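Glycosyltransferase Gtf1 (Streptococcus pneumoniae, PDB 4PQG) is a GT-B glycosyltransferase that binds uridine-5'-diphosphate and carries, besides two Rossmann-like parallel sheets, an extended antiparallel beta-sheet domain. Local coordinates at residues 222-227 with 238-243; 12-17 with 211-216; 345-350 with 372-377; 448-453 with 462-467; 90-95 with 121-126. All coordinates share one frame; numbering follows the deposited sequence.

Overall arrangement
Interactions 1 and 2 lie about 9 Å apart (centre to centre) on neighbouring strands of the seven-stranded parallel sheet, 10-15 and 223-226, whose backbones bond directly. Interactions 3 and 4, with centres about 16 Å apart, lie in the C-terminal half, built round the six-stranded parallel sheet, and meet where Ala349 and Leu346 pack on Tyr465. More than 40 Å separates the centres of these two groups, as expected of the two Rossmann-like halves of a GT-B enzyme. In interaction 5 helix 89-93 packs on one face of the ten-stranded antiparallel sheet, about 31 Å (centres) from interaction 2. The antiparallel strands come between strand 70-72 and helix 205-215, so interaction 2 joins parts of the first half that precede and follow them in sequence.

Interaction 1 (222-227 with 238-243)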
# COMPACT_ATOMS: atom_id res chain seq x y z
N ASP A 222 -15.44 -1.93 -20.52
CA ASP A 222 -14.41 -1.62 -19.50
C ASP A 222 -14.85 -2.08 -18.12
O ASP A 222 -16.04 -2.23 -17.85
CB ASP A 222 -14.11 -0.12 -19.47
CG ASP A 222 -13.32 0.33 -20.67
OD1 ASP A 222 -12.53 -0.47 -21.22
OD2 ASP A 222 -13.50 1.49 -21.06
N LEU A 223 -13.86 -2.31 -17.27
CA LEU A 223 -14.08 -2.60 -15.86
C LEU A 223 -13.34 -1.60 -14.96
O LEU A 223 -12.13 -1.37 -15.12
CB LEU A 223 -13.61 -4.03 -15.53
CG LEU A 223 -13.76 -4.56 -14.09
CD1 LEU A 223 -15.19 -4.46 -13.56
CD2 LEU A 223 -13.25 -6.00 -13.99
N VAL A 224 -14.07 -1.00 -14.03
CA VAL A 224 -13.48 -0.14 -13.00
C VAL A 224 -13.47 -0.94 -11.70
O VAL A 224 -14.51 -1.40 -11.22
CB VAL A 224 -14.25 1.19 -12.86
CG1 VAL A 224 -13.70 2.03 -11.71
CG2 VAL A 224 -14.17 1.97 -14.17
N ILE A 225 -12.27 -1.13 -11.15
CA ILE A 225 -12.10 -1.80 -9.88
C ILE A 225 -11.66 -0.77 -8.85
O ILE A 225 -10.61 -0.13 -8.98
CB ILE A 225 -11.07 -2.93 -9.97
CG1 ILE A 225 -11.47 -3.92 -11.07
CG2 ILE A 225 -10.89 -3.61 -8.61
CD1 ILE A 225 -10.47 -5.02 -11.33
N LEU A 226 -12.48 -0.64 -7.82
CA LEU A 226 -12.27 0.35 -6.78
C LEU A 226 -11.65 -0.26 -5.51
O LEU A 226 -12.30 -1.03 -4.78
CB LEU A 226 -13.60 1.01 -6.46
CG LEU A 226 -13.65 2.24 -5.55
CD1 LEU A 226 -12.72 3.32 -6.07
CD2 LEU A 226 -15.09 2.73 -5.51
N ASP A 227 -10.41 0.11 -5.24
CA ASP A 227 -9.71 -0.38 -4.05
C ASP A 227 -9.89 0.47 -2.80
O ASP A 227 -10.15 -0.05 -1.70
CB ASP A 227 -8.24 -0.60 -4.39
CG ASP A 227 -8.05 -1.82 -5.25
OD1 ASP A 227 -8.39 -2.92 -4.74
OD2 ASP A 227 -7.61 -1.68 -6.43
N GLU A 238 -20.91 7.03 -10.01
CA GLU A 238 -21.75 7.61 -11.05
C GLU A 238 -21.13 7.45 -12.44
O GLU A 238 -21.81 7.00 -13.37
CB GLU A 238 -22.00 9.09 -10.76
CG GLU A 238 -23.01 9.30 -9.65
CD GLU A 238 -23.13 10.76 -9.25
OE1 GLU A 238 -22.36 11.60 -9.76
OE2 GLU A 238 -24.00 11.07 -8.42
N GLU A 239 -19.85 7.77 -12.56
CA GLU A 239 -19.17 7.73 -13.84
C GLU A 239 -18.84 6.33 -14.31
O GLU A 239 -18.59 6.12 -15.50
CB GLU A 239 -17.90 8.59 -13.81
CG GLU A 239 -18.16 10.06 -13.51
CD GLU A 239 -19.10 10.69 -14.52
OE1 GLU A 239 -18.94 10.40 -15.74
OE2 GLU A 239 -19.99 11.46 -14.10
N ALA A 240 -18.83 5.37 -13.39
CA ALA A 240 -18.53 3.99 -13.74
C ALA A 240 -19.76 3.23 -14.25
O ALA A 240 -19.61 2.12 -14.77
CB ALA A 240 -17.92 3.26 -12.55
N GLN A 241 -20.95 3.81 -14.11
CA GLN A 241 -22.18 3.13 -14.52
C GLN A 241 -22.24 2.78 -16.01
O GLN A 241 -22.87 1.81 -16.40
CB GLN A 241 -23.42 3.94 -14.11
CG GLN A 241 -23.59 4.09 -12.60
CD GLN A 241 -23.50 2.76 -11.86
OE1 GLN A 241 -24.40 1.93 -11.95
NE2 GLN A 241 -22.39 2.55 -11.14
N THR A 242 -21.56 3.57 -16.84
CA THR A 242 -21.51 3.29 -18.28
C THR A 242 -20.54 2.15 -18.60
O THR A 242 -20.60 1.60 -19.69
CB THR A 242 -21.17 4.53 -19.15
OG1 THR A 242 -19.93 5.12 -18.72
CG2 THR A 242 -22.29 5.58 -19.06
N ALA A 243 -19.67 1.81 -17.66
CA ALA A 243 -18.81 0.64 -17.78
C ALA A 243 -19.33 -0.46 -16.85
O ALA A 243 -20.54 -0.63 -16.71
CB ALA A 243 -17.36 0.99 -17.45
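Asp222 OD2 is gripped twice, by the backbone N of Asn219 and by NE2 of His6, a residue of the N-terminal histidine tag, while OD1 accepts a hydrogen bond from Thr10 N. With its carboxylate held in this way, Asp222 meets the other segment through its CB and its backbone O. The CB lies against the methyl of Ala243 at 4.0 Å (CB to CB). The same methyl is 3.5 Å from Asp222 O, and the two backbones approach to 5.2 Å between the CA atoms of Asp222 and Ala243. At this separation a side chain as small as alanine's suits the place. The segments form part of a beta-alpha-beta unit of the N-terminal Rossmann-like sheet: strand 223-226 leads through helix 233-240 into the adjacent parallel strand 244-248. The reversal after the helix is a type I turn from Ala240 to Ala243, closed by a hydrogen bond of 2.9 Å from Ala243 N to Ala240 O. It delivers the chain beside Asp222, whose backbone bonds to His244. Two residues further along, Val224 points at the helix, and its CB packs on Ala240 CB at 4.2 Å. A branched valine favours the extended strand, and the short alanine lets the helix settle near it, with 6.6 Å between the CA atoms of Val224 and Ala240. Ile14 and Leu218 also pack against Val224.

Interaction 2 (12-17 with 211-216); sequences YNINLG and AFMKSL
Leu216, Tyr12 and Ile14 bury the most surface here, and the first two form one half of the contact. Leu216 CD1 lies over one face of the Tyr12 ring, while CD2 of the same leucine approaches ring atom CE1 of Tyr12 at 4.1 Å. The two side chains run past each other in opposite directions, so the forked end of the leucine is set against the flat of the phenol. The tyrosine gives a broad apolar surface to a residue near the C-terminal end of helix 205-215. Leu216 N bonds to Met213 O at 3.1 Å, and Ser215 OG takes a lone pair of Phe212 O at 2.8 Å, in the carbonyl plane. This serine hydroxyl is also bonded to His76 NE2.

The second half is made by Ile14 and Met213, which reach for each other tip to tip, with Ile14 CD1 4.1 Å from Met213 SD. Ile14 stretches out through chi2 of 166°. Met213 instead bends at both chi2 (-64°) and chi3 (-72°), and its flexible thioether can fit itself to the end of the isoleucine. No hydrogen bond joins the segments; the packing is apolar and buried. Strand 10-15 runs between strands 42-47 and 223-226 of the parallel sheet, where Ile14 also touches Ile46, Val224 and Leu226, and helix 205-215 covers this face before the chain enters strand 223-226.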
# COMPACT_ATOMS: atom_id res chain seq x y z
N TYR A 12 -9.46 -0.51 -15.15
CA TYR A 12 -9.00 0.65 -14.40
C TYR A 12 -9.14 0.32 -12.93
O TYR A 12 -10.20 -0.11 -12.49
CB TYR A 12 -9.84 1.90 -14.74
CG TYR A 12 -9.71 2.32 -16.19
CD1 TYR A 12 -8.63 3.09 -16.63
CD2 TYR A 12 -10.66 1.90 -17.13
CE1 TYR A 12 -8.50 3.45 -17.97
CE2 TYR A 12 -10.54 2.26 -18.47
CZ TYR A 12 -9.47 3.02 -18.89
OH TYR A 12 -9.37 3.34 -20.21
N ASN A 13 -8.06 0.52 -12.19
CA ASN A 13 -8.04 0.23 -10.76
C ASN A 13 -7.74 1.55 -10.03
O ASN A 13 -6.80 2.26 -10.38
CB ASN A 13 -6.92 -0.77 -10.46
CG ASN A 13 -6.99 -2.02 -11.33
OD1 ASN A 13 -7.37 -3.07 -10.86
ND2 ASN A 13 -6.59 -1.90 -12.61
N ILE A 14 -8.53 1.83 -9.00
CA ILE A 14 -8.49 3.12 -8.30
C ILE A 14 -8.09 2.98 -6.82
O ILE A 14 -8.71 2.21 -6.06
CB ILE A 14 -9.84 3.87 -8.44
CG1 ILE A 14 -10.07 4.25 -9.92
CG2 ILE A 14 -9.85 5.13 -7.60
CD1 ILE A 14 -11.48 4.69 -10.25
N ASN A 15 -7.04 3.69 -6.44
CA ASN A 15 -6.55 3.71 -5.07
C ASN A 15 -6.26 5.17 -4.73
O ASN A 15 -6.16 6.02 -5.62
CB ASN A 15 -5.28 2.85 -4.97
CG ASN A 15 -4.89 2.51 -3.53
OD1 ASN A 15 -5.52 2.92 -2.57
ND2 ASN A 15 -3.82 1.75 -3.39
N LEU A 16 -6.13 5.48 -3.44
CA LEU A 16 -5.74 6.83 -3.05
C LEU A 16 -4.26 7.10 -3.32
O LEU A 16 -3.92 7.99 -4.09
CB LEU A 16 -6.12 7.13 -1.59
CG LEU A 16 -7.60 6.89 -1.29
CD1 LEU A 16 -7.92 7.19 0.16
CD2 LEU A 16 -8.48 7.70 -2.24
N GLY A 17 -3.38 6.31 -2.72
CA GLY A 17 -1.97 6.65 -2.73
C GLY A 17 -1.05 5.47 -2.65
O GLY A 17 -1.48 4.30 -2.74
N ALA A 211 -14.24 15.07 -13.93
CA ALA A 211 -13.63 15.43 -15.22
C ALA A 211 -12.60 14.41 -15.63
O ALA A 211 -12.51 14.03 -16.80
CB ALA A 211 -12.99 16.82 -15.13
N PHE A 212 -11.80 13.97 -14.65
CA PHE A 212 -10.87 12.89 -14.88
C PHE A 212 -11.59 11.62 -15.37
O PHE A 212 -11.23 11.04 -16.42
CB PHE A 212 -10.09 12.57 -13.60
CG PHE A 212 -9.34 11.27 -13.69
CD1 PHE A 212 -8.15 11.20 -14.41
CD2 PHE A 212 -9.85 10.12 -13.11
CE1 PHE A 212 -7.47 9.99 -14.52
CE2 PHE A 212 -9.18 8.91 -13.23
CZ PHE A 212 -7.98 8.84 -13.93
N MET A 213 -12.61 11.20 -14.63
CA MET A 213 -13.37 10.00 -15.00
C MET A 213 -13.93 10.09 -16.42
O MET A 213 -13.81 9.14 -17.19
CB MET A 213 -14.48 9.72 -13.99
CG MET A 213 -13.99 9.29 -12.61
SD MET A 213 -13.09 7.72 -12.55
CE MET A 213 -14.42 6.56 -12.83
N LYS A 214 -14.52 11.23 -16.76
CA LYS A 214 -15.11 11.44 -18.09
C LYS A 214 -14.03 11.39 -19.16
O LYS A 214 -14.26 10.83 -20.24
CB LYS A 214 -15.88 12.77 -18.15
CG LYS A 214 -17.13 12.75 -17.30
CD LYS A 214 -18.00 13.97 -17.52
CE LYS A 214 -19.29 13.85 -16.72
NZ LYS A 214 -20.26 12.91 -17.34
N SER A 215 -12.86 11.93 -18.84
CA SER A 215 -11.69 11.88 -19.74
C SER A 215 -11.21 10.46 -20.07
O SER A 215 -10.41 10.30 -20.99
CB SER A 215 -10.52 12.74 -19.21
OG SER A 215 -9.57 11.98 -18.47
N LEU A 216 -11.64 9.46 -19.31
CA LEU A 216 -11.29 8.06 -19.63
C LEU A 216 -12.09 7.51 -20.80
O LEU A 216 -11.67 6.52 -21.42
CB LEU A 216 -11.47 7.13 -18.41
CG LEU A 216 -10.66 7.51 -17.17
CD1 LEU A 216 -11.06 6.65 -15.97
CD2 LEU A 216 -9.17 7.42 -17.43

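Interaction 3 (345-350 with 372-377)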
# COMPACT_ATOMS: atom_id res chain seq x y z
N TRP A 345 3.29 -7.68 21.50
CA TRP A 345 2.99 -8.99 22.07
C TRP A 345 3.96 -10.04 21.62
O TRP A 345 4.40 -10.87 22.43
CB TRP A 345 1.55 -9.42 21.78
CG TRP A 345 0.50 -8.50 22.35
CD1 TRP A 345 0.65 -7.51 23.32
CD2 TRP A 345 -0.94 -8.48 22.03
NE1 TRP A 345 -0.54 -6.89 23.59
CE2 TRP A 345 -1.53 -7.42 22.86
CE3 TRP A 345 -1.76 -9.19 21.16
CZ2 TRP A 345 -2.88 -7.11 22.80
CZ3 TRP A 345 -3.12 -8.86 21.10
CH2 TRP A 345 -3.67 -7.85 21.91
N LEU A 346 4.33 -10.03 20.33
CA LEU A 346 5.31 -10.98 19.82
C LEU A 346 6.69 -10.79 20.43
O LEU A 346 7.38 -11.77 20.76
CB LEU A 346 5.43 -10.91 18.28
CG LEU A 346 4.18 -11.28 17.49
CD1 LEU A 346 4.47 -11.14 16.00
CD2 LEU A 346 3.74 -12.70 17.83
N VAL A 347 7.12 -9.53 20.55
CA VAL A 347 8.42 -9.24 21.12
C VAL A 347 8.50 -9.80 22.56
O VAL A 347 9.45 -10.53 22.89
CB VAL A 347 8.78 -7.73 21.06
CG1 VAL A 347 10.04 -7.43 21.86
CG2 VAL A 347 8.99 -7.29 19.62
N LYS A 348 7.51 -9.47 23.39
CA LYS A 348 7.43 -10.01 24.77
C LYS A 348 7.37 -11.55 24.86
O LYS A 348 7.96 -12.16 25.77
CB LYS A 348 6.26 -9.38 25.53
CG LYS A 348 6.38 -7.86 25.61
CD LYS A 348 5.45 -7.26 26.65
CE LYS A 348 5.74 -5.79 26.84
NZ LYS A 348 4.99 -5.28 28.03
N ALA A 349 6.68 -12.16 23.91
CA ALA A 349 6.62 -13.62 23.81
C ALA A 349 7.99 -14.20 23.48
O ALA A 349 8.41 -15.21 24.09
CB ALA A 349 5.60 -14.04 22.76
N VAL A 350 8.70 -13.56 22.55
CA VAL A 350 10.03 -14.01 22.14
C VAL A 350 11.04 -13.85 23.28
O VAL A 350 11.83 -14.76 23.52
CB VAL A 350 10.51 -13.35 20.82
CG1 VAL A 350 11.95 -13.71 20.49
CG2 VAL A 350 9.60 -13.78 19.68
N SER A 372 8.83 3.02 17.86
CA SER A 372 9.28 3.58 19.13
C SER A 372 9.00 2.65 20.31
O SER A 372 9.90 2.36 21.10
CB SER A 372 8.67 4.96 19.39
OG SER A 372 9.06 5.87 18.38
N LEU A 373 7.76 2.18 20.44
CA LEU A 373 7.42 1.20 21.46
C LEU A 373 8.28 -0.07 21.36
O LEU A 373 8.80 -0.55 22.37
CB LEU A 373 5.92 0.86 21.44
CG LEU A 373 5.44 -0.27 22.36
CD1 LEU A 373 5.80 0.01 23.82
CD2 LEU A 373 3.94 -0.50 22.22
N LEU A 374 8.47 -0.58 20.14
CA LEU A 374 9.20 -1.83 19.95
C LEU A 374 10.67 -1.73 20.40
O LEU A 374 11.17 -2.62 21.09
CB LEU A 374 9.09 -2.31 18.51
CG LEU A 374 7.70 -2.66 17.96
CD1 LEU A 374 7.84 -3.21 16.54
CD2 LEU A 374 6.94 -3.64 18.85
N ARG A 375 11.34 -0.64 20.01
CA ARG A 375 12.69 -0.32 20.47
C ARG A 375 12.78 -0.20 22.00
O ARG A 375 13.76 -0.63 22.60
CB ARG A 375 13.16 0.99 19.83
CG ARG A 375 13.55 0.85 18.38
CD ARG A 375 14.35 2.04 17.88
NE ARG A 375 13.49 3.18 17.56
CZ ARG A 375 12.99 3.45 16.35
NH1 ARG A 375 12.22 4.52 16.19
NH2 ARG A 375 13.25 2.66 15.31
N GLU A 376 11.75 0.39 22.60
CA GLU A 376 11.67 0.55 24.04
C GLU A 376 11.60 -0.81 24.77
O GLU A 376 12.34 -1.03 25.73
CB GLU A 376 10.49 1.46 24.40
CG GLU A 376 10.14 1.53 25.87
CD GLU A 376 8.81 2.26 26.09
OE1 GLU A 376 8.69 3.42 25.66
OE2 GLU A 376 7.89 1.66 26.69
N ILE A 377 10.72 -1.70 24.31
CA ILE A 377 10.61 -3.05 24.86
C ILE A 377 11.93 -3.83 24.73
O ILE A 377 12.39 -4.45 25.70
CB ILE A 377 9.45 -3.85 24.20
CG1 ILE A 377 8.12 -3.13 24.43
CG2 ILE A 377 9.38 -5.27 24.75
CD1 ILE A 377 6.97 -3.66 23.59
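Helix segments 345-350 and 372-377 run almost parallel, their axes 13° apart in direction and 10.2 Å apart at closest approach. The CA atoms of Val347 and Leu374 come nearest, at 7.5 Å. At this spacing the side chains, not the backbones, fill the interface. Val347 and Ile377 point into it, and Val347 CG1 touches Ile377 CG2 at 3.7 Å. CG1 of the valine lies anti to the backbone N (chi1 171°), which leaves CG2 turned to the other partner, Leu374 CD2, at 4.3 Å. Such a pairing is expected of the Rossmann-like C-terminal half of a GT-B protein: both helices lie on one face of a parallel sheet, with strand 361-365 between them in sequence. Val347 also packs on Phe362 and Ile364 of that strand and on Ile387 of the next, so a compact branched residue fits between helix and sheet. Lys348 closes the outer side. Its extended chain crosses Ile377 at about a right angle, with CG 4.1 Å from Ile377 CG2 and CE 4.1 Å from Ile377 CD1. Its methylenes thus cover the isoleucine, while NZ forms a salt bridge with Glu458 of helix 458-474.

Interaction 4 (448-453 with 462-467); sequences YLIPSS and KQAYAA
Ile450 stands with its terminal methyl squarely over the ring of Tyr465, a CH-pi contact between an edge strand of the C-terminal Rossmann-like sheet and the helix that packs on it. Strand 447-450 is the outermost of the parallel strands on this side, and helix 458-474 follows it after a short link. Ile450 CD1 sits 3.7 Å from the centroid of the Tyr465 ring, only 7° off the ring normal. The rest of the isoleucine comes in at a slant to the tyrosine side chain. An unbent chi2 of 180° carries CD1 away from the strand toward the helix, while the other branch serves a second partner: Ile450 CG2 packs on Ala464 CB at 3.9 Å. A beta-branched residue suits a strand, and its two arms let it meet two successive helix residues. The small Ala464 suits its place, where the helix comes near, with 7.3 Å between the CA atoms of Ile450 and Ala464.

The tyrosine has other partners. Tyr465 OH is hydrogen-bonded to Thr407 O, Phe431 meets the ring edge-to-face, and from helix 343-353 Leu346 packs on the ring and Ala349 on Tyr465 CB. The hydroxyl of this buried residue is thus satisfied, and one face of the ring serves apolar packing. All six carbons of the Tyr465 ring lie between 3.8 and 4.1 Å from Ile450 CD1.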
# COMPACT_ATOMS: atom_id res chain seq x y z
N TYR A 448 0.44 -23.33 14.64
CA TYR A 448 -0.55 -23.29 15.71
C TYR A 448 -1.49 -22.08 15.64
O TYR A 448 -1.06 -20.96 15.39
CB TYR A 448 0.12 -23.26 17.06
CG TYR A 448 1.02 -24.42 17.37
CD1 TYR A 448 0.50 -25.72 17.53
CD2 TYR A 448 2.39 -24.23 17.53
CE1 TYR A 448 1.34 -26.79 17.83
CE2 TYR A 448 3.23 -25.28 17.84
CZ TYR A 448 2.70 -26.55 17.99
OH TYR A 448 3.56 -27.58 18.29
N LEU A 449 -2.76 -22.34 15.90
CA LEU A 449 -3.73 -21.30 16.12
C LEU A 449 -3.91 -21.12 17.63
O LEU A 449 -4.22 -22.06 18.34
CB LEU A 449 -5.05 -21.65 15.44
CG LEU A 449 -5.08 -21.52 13.92
CD1 LEU A 449 -6.36 -22.14 13.36
CD2 LEU A 449 -4.96 -20.08 13.46
N ILE A 450 -3.69 -19.90 18.09
CA ILE A 450 -3.82 -19.58 19.51
C ILE A 450 -5.17 -18.93 19.77
O ILE A 450 -5.50 -17.94 19.13
CB ILE A 450 -2.65 -18.69 19.97
CG1 ILE A 450 -1.33 -19.46 19.77
CG2 ILE A 450 -2.85 -18.22 21.42
CD1 ILE A 450 -0.07 -18.74 20.18
N PRO A 451 -5.97 -19.49 20.72
CA PRO A 451 -7.26 -18.90 21.05
C PRO A 451 -7.07 -17.44 21.39
O PRO A 451 -6.09 -17.09 22.03
CB PRO A 451 -7.70 -19.67 22.31
CG PRO A 451 -6.94 -20.95 22.25
CD PRO A 451 -5.63 -20.62 21.59
N SER A 452 -7.98 -16.59 20.93
CA SER A 452 -7.90 -15.17 21.20
C SER A 452 -9.06 -14.81 22.12
O SER A 452 -10.12 -15.44 22.06
CB SER A 452 -8.01 -14.37 19.90
OG SER A 452 -7.72 -12.98 20.10
N SER A 453 -8.86 -13.81 22.97
CA SER A 453 -9.94 -13.32 23.82
C SER A 453 -10.10 -11.81 23.66
O SER A 453 -9.13 -11.10 23.37
CB SER A 453 -9.68 -13.69 25.28
OG SER A 453 -10.75 -13.26 26.10
N LYS A 462 1.49 -13.36 25.95
CA LYS A 462 2.92 -13.61 25.82
C LYS A 462 3.27 -15.03 26.26
O LYS A 462 4.14 -15.67 25.66
CB LYS A 462 3.75 -12.55 26.55
CG LYS A 462 4.26 -12.93 27.93
CD LYS A 462 4.86 -11.73 28.62
CE LYS A 462 5.03 -12.01 30.11
NZ LYS A 462 5.01 -10.74 30.89
N GLN A 463 2.58 -15.51 27.29
CA GLN A 463 2.78 -16.86 27.81
C GLN A 463 2.33 -17.90 26.79
O GLN A 463 3.00 -18.92 26.61
CB GLN A 463 2.05 -17.04 29.15
CG GLN A 463 1.68 -18.46 29.54
CD GLN A 463 0.90 -18.52 30.85
OE1 GLN A 463 -0.29 -18.89 30.88
NE2 GLN A 463 1.55 -18.11 31.94
N ALA A 464 1.22 -17.63 26.11
CA ALA A 464 0.71 -18.55 25.09
C ALA A 464 1.66 -18.65 23.91
O ALA A 464 2.07 -19.76 23.54
CB ALA A 464 -0.70 -18.15 24.64
N TYR A 465 2.02 -17.52 23.30
CA TYR A 465 2.97 -17.54 22.17
C TYR A 465 4.30 -18.19 22.58
O TYR A 465 4.81 -19.05 21.84
CB TYR A 465 3.19 -16.13 21.60
CG TYR A 465 2.15 -15.72 20.59
CD1 TYR A 465 2.37 -15.88 19.22
CD2 TYR A 465 0.93 -15.18 21.01
CE1 TYR A 465 1.41 -15.51 18.29
CE2 TYR A 465 -0.02 -14.79 20.09
CZ TYR A 465 0.21 -14.95 18.74
OH TYR A 465 -0.76 -14.58 17.84
N ALA A 466 4.85 -17.79 23.73
CA ALA A 466 6.09 -18.39 24.25
C ALA A 466 5.98 -19.91 24.32
O ALA A 466 6.85 -20.61 23.81
CB ALA A 466 6.46 -17.84 25.62
N ALA A 467 4.89 -20.40 24.92
CA ALA A 467 4.63 -21.84 25.05
C ALA A 467 4.55 -22.54 23.70
O ALA A 467 5.03 -23.66 23.54
CB ALA A 467 3.36 -22.09 25.85

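Interaction 5 (90-95 with 121-126)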
# COMPACT_ATOMS: atom_id res chain seq x y z
N ASP A 90 22.20 21.04 -12.83
CA ASP A 90 22.43 22.08 -13.84
C ASP A 90 21.15 22.41 -14.57
O ASP A 90 20.86 23.59 -14.82
CB ASP A 90 23.50 21.63 -14.85
CG ASP A 90 24.88 21.59 -14.24
OD1 ASP A 90 25.23 22.52 -13.48
OD2 ASP A 90 25.60 20.61 -14.50
N ASP A 91 20.40 21.37 -14.92
CA ASP A 91 19.07 21.55 -15.51
C ASP A 91 18.18 22.36 -14.60
O ASP A 91 17.42 23.21 -15.07
CB ASP A 91 18.39 20.21 -15.76
CG ASP A 91 19.10 19.37 -16.79
OD1 ASP A 91 19.69 19.94 -17.74
OD2 ASP A 91 19.04 18.13 -16.65
N VAL A 92 18.27 22.09 -13.30
CA VAL A 92 17.45 22.79 -12.29
C VAL A 92 17.82 24.25 -12.17
O VAL A 92 16.94 25.12 -12.16
CB VAL A 92 17.56 22.12 -10.89
CG1 VAL A 92 17.04 23.05 -9.80
CG2 VAL A 92 16.79 20.82 -10.87
N LEU A 93 19.12 24.54 -12.10
CA LEU A 93 19.58 25.92 -11.92
C LEU A 93 19.25 26.82 -13.13
O LEU A 93 19.23 28.05 -13.00
CB LEU A 93 21.07 25.95 -11.58
CG LEU A 93 21.53 25.24 -10.30
CD1 LEU A 93 23.05 25.25 -10.15
CD2 LEU A 93 20.84 25.78 -9.04
N ALA A 94 18.98 26.20 -14.28
CA ALA A 94 18.57 26.92 -15.49
C ALA A 94 17.19 27.58 -15.32
O ALA A 94 16.87 28.56 -15.99
CB ALA A 94 18.57 25.99 -16.70
N TYR A 95 16.36 27.02 -14.45
CA TYR A 95 15.04 27.61 -14.16
C TYR A 95 15.17 28.88 -13.30
O TYR A 95 14.29 29.75 -13.31
CB TYR A 95 14.14 26.60 -13.46
CG TYR A 95 13.62 25.48 -14.35
CD1 TYR A 95 12.38 25.58 -15.00
CD2 TYR A 95 14.37 24.32 -14.55
CE1 TYR A 95 11.91 24.56 -15.82
CE2 TYR A 95 13.92 23.29 -15.37
CZ TYR A 95 12.68 23.41 -16.00
OH TYR A 95 12.21 22.38 -16.79
N VAL A 121 18.86 28.40 -3.82
CA VAL A 121 18.07 27.27 -4.29
C VAL A 121 18.48 26.05 -3.49
O VAL A 121 19.68 25.77 -3.35
CB VAL A 121 18.31 27.00 -5.80
CG1 VAL A 121 17.50 25.80 -6.27
CG2 VAL A 121 17.97 28.22 -6.63
N THR A 122 17.50 25.34 -2.93
CA THR A 122 17.77 24.06 -2.28
C THR A 122 17.28 22.94 -3.19
O THR A 122 16.10 22.88 -3.55
CB THR A 122 17.13 23.98 -0.89
OG1 THR A 122 17.49 25.15 -0.14
CG2 THR A 122 17.59 22.73 -0.14
N CYS A 123 18.21 22.08 -3.59
CA CYS A 123 17.89 20.90 -4.39
C CYS A 123 17.79 19.67 -3.51
O CYS A 123 18.63 19.44 -2.62
CB CYS A 123 18.94 20.66 -5.47
SG CYS A 123 19.09 21.97 -6.71
N TYR A 124 16.76 18.88 -3.78
CA TYR A 124 16.56 17.61 -3.10
C TYR A 124 16.86 16.49 -4.07
O TYR A 124 16.11 16.21 -5.00
CB TYR A 124 15.14 17.53 -2.50
CG TYR A 124 14.95 18.51 -1.37
CD1 TYR A 124 15.15 18.13 -0.04
CD2 TYR A 124 14.63 19.85 -1.62
CE1 TYR A 124 14.99 19.04 1.00
CE2 TYR A 124 14.48 20.77 -0.59
CZ TYR A 124 14.66 20.36 0.71
OH TYR A 124 14.49 21.27 1.73
N LEU A 125 18.01 15.86 -3.84
CA LEU A 125 18.56 14.86 -4.74
C LEU A 125 17.88 13.52 -4.57
O LEU A 125 17.48 13.16 -3.46
CB LEU A 125 20.08 14.70 -4.48
CG LEU A 125 20.91 15.97 -4.71
CD1 LEU A 125 22.14 15.95 -3.81
CD2 LEU A 125 21.28 16.12 -6.17
N VAL A 126 17.75 12.78 -5.68
CA VAL A 126 17.21 11.43 -5.65
C VAL A 126 18.18 10.57 -4.84
O VAL A 126 17.76 9.80 -3.98
CB VAL A 126 17.06 10.83 -7.08
CG1 VAL A 126 16.50 9.41 -7.05
CG2 VAL A 126 16.15 11.70 -7.93
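Val92 holds CG1 anti to its own backbone N (chi1 164°), and Cys123 turns SG to the side of its backbone N (chi1 -62°); these two rotations bring the methyl and the sulfur together at 3.9 Å, Val92 CG1 to Cys123 SG. Both residues point at the facing segment. Leu93, next along the helix, is directed less squarely, but its extended chain carries CD2 to 4.3 Å from Val121 CB. Val121 and Cys123 are two apart on strand 119-125, so they project from the same face of the antiparallel sheet, which is covered here by the short helix 89-93. Valine suits an extended strand, and the slim cysteine side chain admits Val92 close by. The strand lies between 109-114 and 133-140 in the extended beta-sheet domain, and the helix residues reach these neighbours too: Val92 touches Val133 and Ala136, and Leu93 touches Val112. No hydrogen bond or ion pair spans the two segments. The sulfur meets its partner as one more apolar surface, so between these two segments the contact rests on apolar packing, with no directional bond.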